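PDB 6KMO: Alpha/beta hydrolase, which probably hydrolyses carboxylic ester bonds, as a bacterial esterase or lipase of the alpha/beta hydrolase fold. Local coordinates for residues M206-T211 with L270-E275. The protein carries 2 engineered substitutions. Sequence-based numbering, arbitrary orientation.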
ATOM      1  N   MET A 206       9.513   6.535   3.896  1.00  5.48           N
ATOM      2  CA  MET A 206       9.060   7.450   4.938  1.00  4.99           C
ATOM      3  C   MET A 206       7.755   6.892   5.485  1.00  5.43           C
ATOM      4  O   MET A 206       6.715   6.950   4.816  1.00  5.89           O
ATOM      5  CB  MET A 206       8.882   8.863   4.370  1.00  6.13           C
ATOM      6  CG  MET A 206      10.162   9.499   3.849  1.00  5.28           C
ATOM      7  SD  MET A 206      10.000  11.126   2.914  1.00  2.38           S
ATOM      8  CE  MET A 206       9.385  12.202   4.244  1.00  7.39           C
ATOM      9  N   LEU A 207       7.815   6.334   6.688  1.00  4.72           N
ATOM     10  CA  LEU A 207       6.666   5.670   7.311  1.00  5.41           C
ATOM     11  C   LEU A 207       5.970   6.693   8.196  1.00  4.87           C
ATOM     12  O   LEU A 207       6.544   7.168   9.184  1.00  5.36           O
ATOM     13  CB  LEU A 207       7.113   4.461   8.126  1.00  5.96           C
ATOM     14  CG  LEU A 207       7.809   3.356   7.321  1.00  5.20           C
ATOM     15  CD1 LEU A 207       8.383   2.326   8.275  1.00  7.46           C
ATOM     16  CD2 LEU A 207       6.872   2.715   6.339  1.00  7.07           C
ATOM     17  N   TRP A 208       4.741   7.043   7.820  1.00  5.18           N
ATOM     18  CA  TRP A 208       3.892   8.010   8.515  1.00  5.16           C
ATOM     19  C   TRP A 208       4.722   9.202   9.025  1.00  4.88           C
ATOM     20  O   TRP A 208       4.775   9.468  10.240  1.00  6.20           O
ATOM     21  CB  TRP A 208       3.044   7.360   9.610  1.00  5.00           C
ATOM     22  CG  TRP A 208       3.747   6.342  10.440  1.00  5.58           C
ATOM     23  CD1 TRP A 208       4.326   6.568  11.650  1.00  5.81           C
ATOM     24  CD2 TRP A 208       3.977   4.954  10.135  1.00  6.01           C
ATOM     25  NE1 TRP A 208       4.930   5.423  12.111  1.00  6.87           N
ATOM     26  CE2 TRP A 208       4.712   4.417  11.207  1.00  6.32           C
ATOM     27  CE3 TRP A 208       3.653   4.118   9.062  1.00  6.86           C
ATOM     28  CZ2 TRP A 208       5.128   3.089  11.231  1.00  6.11           C
ATOM     29  CZ3 TRP A 208       4.076   2.791   9.100  1.00  6.91           C
ATOM     30  CH2 TRP A 208       4.796   2.302  10.176  1.00  6.71           C
ATOM     31  N   PRO A 209       5.358   9.947   8.124  1.00  4.98           N
ATOM     32  CA  PRO A 209       6.369  10.932   8.513  1.00  4.92           C
ATOM     33  C   PRO A 209       5.790  12.248   9.008  1.00  5.77           C
ATOM     34  O   PRO A 209       4.685  12.663   8.644  1.00  5.93           O
ATOM     35  CB  PRO A 209       7.114  11.187   7.193  1.00  5.22           C
ATOM     36  CG  PRO A 209       6.033  11.006   6.138  1.00  5.00           C
ATOM     37  CD  PRO A 209       5.279   9.791   6.654  1.00  6.12           C
ATOM     38  N   VAL A 210       6.611  12.925   9.813  1.00  5.81           N
ATOM     39  CA  VAL A 210       6.472  14.352  10.099  1.00  5.82           C
ATOM     40  C   VAL A 210       7.139  15.128   8.968  1.00  6.13           C
ATOM     41  O   VAL A 210       8.302  14.870   8.640  1.00  6.15           O
ATOM     42  CB  VAL A 210       7.151  14.700  11.432  1.00  6.19           C
ATOM     43  CG1 VAL A 210       7.192  16.218  11.629  1.00  6.85           C
ATOM     44  CG2 VAL A 210       6.495  13.999  12.612  1.00  6.33           C
ATOM     45  N   THR A 211       6.426  16.088   8.365  1.00  6.12           N
ATOM     46  CA  THR A 211       7.027  16.878   7.291  1.00  6.20           C
ATOM     47  C   THR A 211       6.946  18.387   7.491  1.00  6.03           C
ATOM     48  O   THR A 211       7.559  19.114   6.699  1.00  6.53           O
ATOM     49  CB  THR A 211       6.465  16.514   5.906  1.00  5.20           C
ATOM     50  OG1 THR A 211       5.124  16.998   5.847  1.00  6.74           O
ATOM     51  CG2 THR A 211       6.531  15.021   5.638  1.00  5.94           C
ATOM     52  N   LEU A 270       9.025   5.924  -1.193  1.00  4.86           N
ATOM     53  CA  LEU A 270       7.740   5.378  -0.780  1.00  4.52           C
ATOM     54  C   LEU A 270       7.338   6.109   0.490  1.00  5.61           C
ATOM     55  O   LEU A 270       8.134   6.184   1.436  1.00  5.96           O
ATOM     56  CB  LEU A 270       7.843   3.885  -0.488  1.00  5.64           C
ATOM     57  CG  LEU A 270       6.611   3.259   0.179  1.00  6.16           C
ATOM     58  CD1 LEU A 270       5.386   3.314  -0.720  1.00  6.07           C
ATOM     59  CD2 LEU A 270       6.892   1.822   0.548  1.00  6.73           C
ATOM     60  N   ILE A 271       6.111   6.637   0.530  1.00  4.72           N
ATOM     61  CA  ILE A 271       5.537   7.209   1.745  1.00  5.12           C
ATOM     62  C   ILE A 271       4.325   6.376   2.117  1.00  5.72           C
ATOM     63  O   ILE A 271       3.442   6.166   1.285  1.00  6.39           O
ATOM     64  CB  ILE A 271       5.120   8.675   1.536  1.00  4.85           C
ATOM     65  CG1 ILE A 271       6.320   9.549   1.236  1.00  5.73           C
ATOM     66  CG2 ILE A 271       4.375   9.190   2.764  1.00  7.44           C
ATOM     67  CD1 ILE A 271       5.990  10.939   0.702  1.00  7.69           C
ATOM     68  N   GLN A 272       4.280   5.892   3.358  1.00  4.80           N
ATOM     69  CA  GLN A 272       3.054   5.311   3.903  1.00  5.56           C
ATOM     70  C   GLN A 272       2.422   6.319   4.848  1.00  5.73           C
ATOM     71  O   GLN A 272       3.118   6.940   5.655  1.00  5.80           O
ATOM     72  CB  GLN A 272       3.308   4.022   4.686  1.00  6.16           C
ATOM     73  CG  GLN A 272       3.938   2.904   3.871  1.00  5.61           C
ATOM     74  CD  GLN A 272       3.809   1.538   4.518  1.00  6.14           C
ATOM     75  OE1 GLN A 272       3.451   1.413   5.698  1.00  6.45           O
ATOM     76  NE2 GLN A 272       4.128   0.496   3.750  1.00  6.24           N
ATOM     77  N   THR A 273       1.106   6.477   4.760  1.00  5.32           N
ATOM     78  CA  THR A 273       0.382   7.278   5.735  1.00  5.27           C
ATOM     79  C   THR A 273      -0.710   6.440   6.392  1.00  4.82           C
ATOM     80  O   THR A 273      -1.173   5.434   5.851  1.00  6.10           O
ATOM     81  CB  THR A 273      -0.214   8.540   5.107  1.00  6.76           C
ATOM     82  OG1 THR A 273      -1.148   8.128   4.113  1.00  6.33           O
ATOM     83  CG2 THR A 273       0.867   9.452   4.537  1.00  6.78           C
ATOM     84  N   ALA A 274      -1.094   6.874   7.586  1.00  5.80           N
ATOM     85  CA  ALA A 274      -2.194   6.282   8.334  1.00  5.86           C
ATOM     86  C   ALA A 274      -3.431   7.143   8.169  1.00  5.78           C
ATOM     87  O   ALA A 274      -3.361   8.373   8.282  1.00  6.52           O
ATOM     88  CB  ALA A 274      -1.836   6.200   9.811  1.00  6.65           C
ATOM     89  N   GLU A 275      -4.584   6.503   7.932  1.00  5.75           N
ATOM     90  CA  GLU A 275      -5.807   7.269   7.688  1.00  5.44           C
ATOM     91  C   GLU A 275      -6.169   8.159   8.874  1.00  5.87           C
ATOM     92  O   GLU A 275      -6.652   9.277   8.681  1.00  6.57           O
ATOM     93  CB  GLU A 275      -6.975   6.334   7.350  1.00  5.71           C
ATOM     94  CG  GLU A 275      -8.306   7.056   7.129  1.00  6.14           C
ATOM     95  CD  GLU A 275      -9.474   6.124   6.917  1.00  7.25           C
ATOM     96  OE1 GLU A 275      -9.455   4.974   7.407  1.00  7.84           O
ATOM     97  OE2 GLU A 275     -10.424   6.575   6.237  1.00 11.05           O
TER
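Three backbone hydrogen bonds join the segments. M206 N donates to L270 O at 2.8 Å, almost along the C=O axis. M206 O accepts from Q272 N at 3.0 Å, in the carbonyl plane, and receives a CA-H...O contact from I271 CA. W208 N reaches Q272 O at 2.7 Å. It is more bent, 140° at the hydrogen, with the donor above the carbonyl plane, where strand 203-207 has ended and W208 turns with a positive phi of 39°. The pairing is parallel, between neighbouring strands 203-207 and 269-274 of the central alpha/beta hydrolase sheet. On one face Q272 runs alongside L207, its chain extended beyond CG. L207 CD2 packs on the amide, 3.7 Å from Q272 OE1. Q272 OE1 lies in plane at the edge of the W208 ring, 3.7 Å from W208 CZ3, and is hydrogen-bonded to Y309. W208 NE1 is hydrogen-bonded to D308 OD1. The W208 ring meets H307 edge-to-face and touches S180 of the probable nucleophile elbow. On the other face M206 CB packs on I271 CG1 at 4.1 Å. P209 crosses I271 at about a right angle, with P209 CD 4.0 Å from I271 CG2. F286 of helix 280-292 touches both M206 and I271.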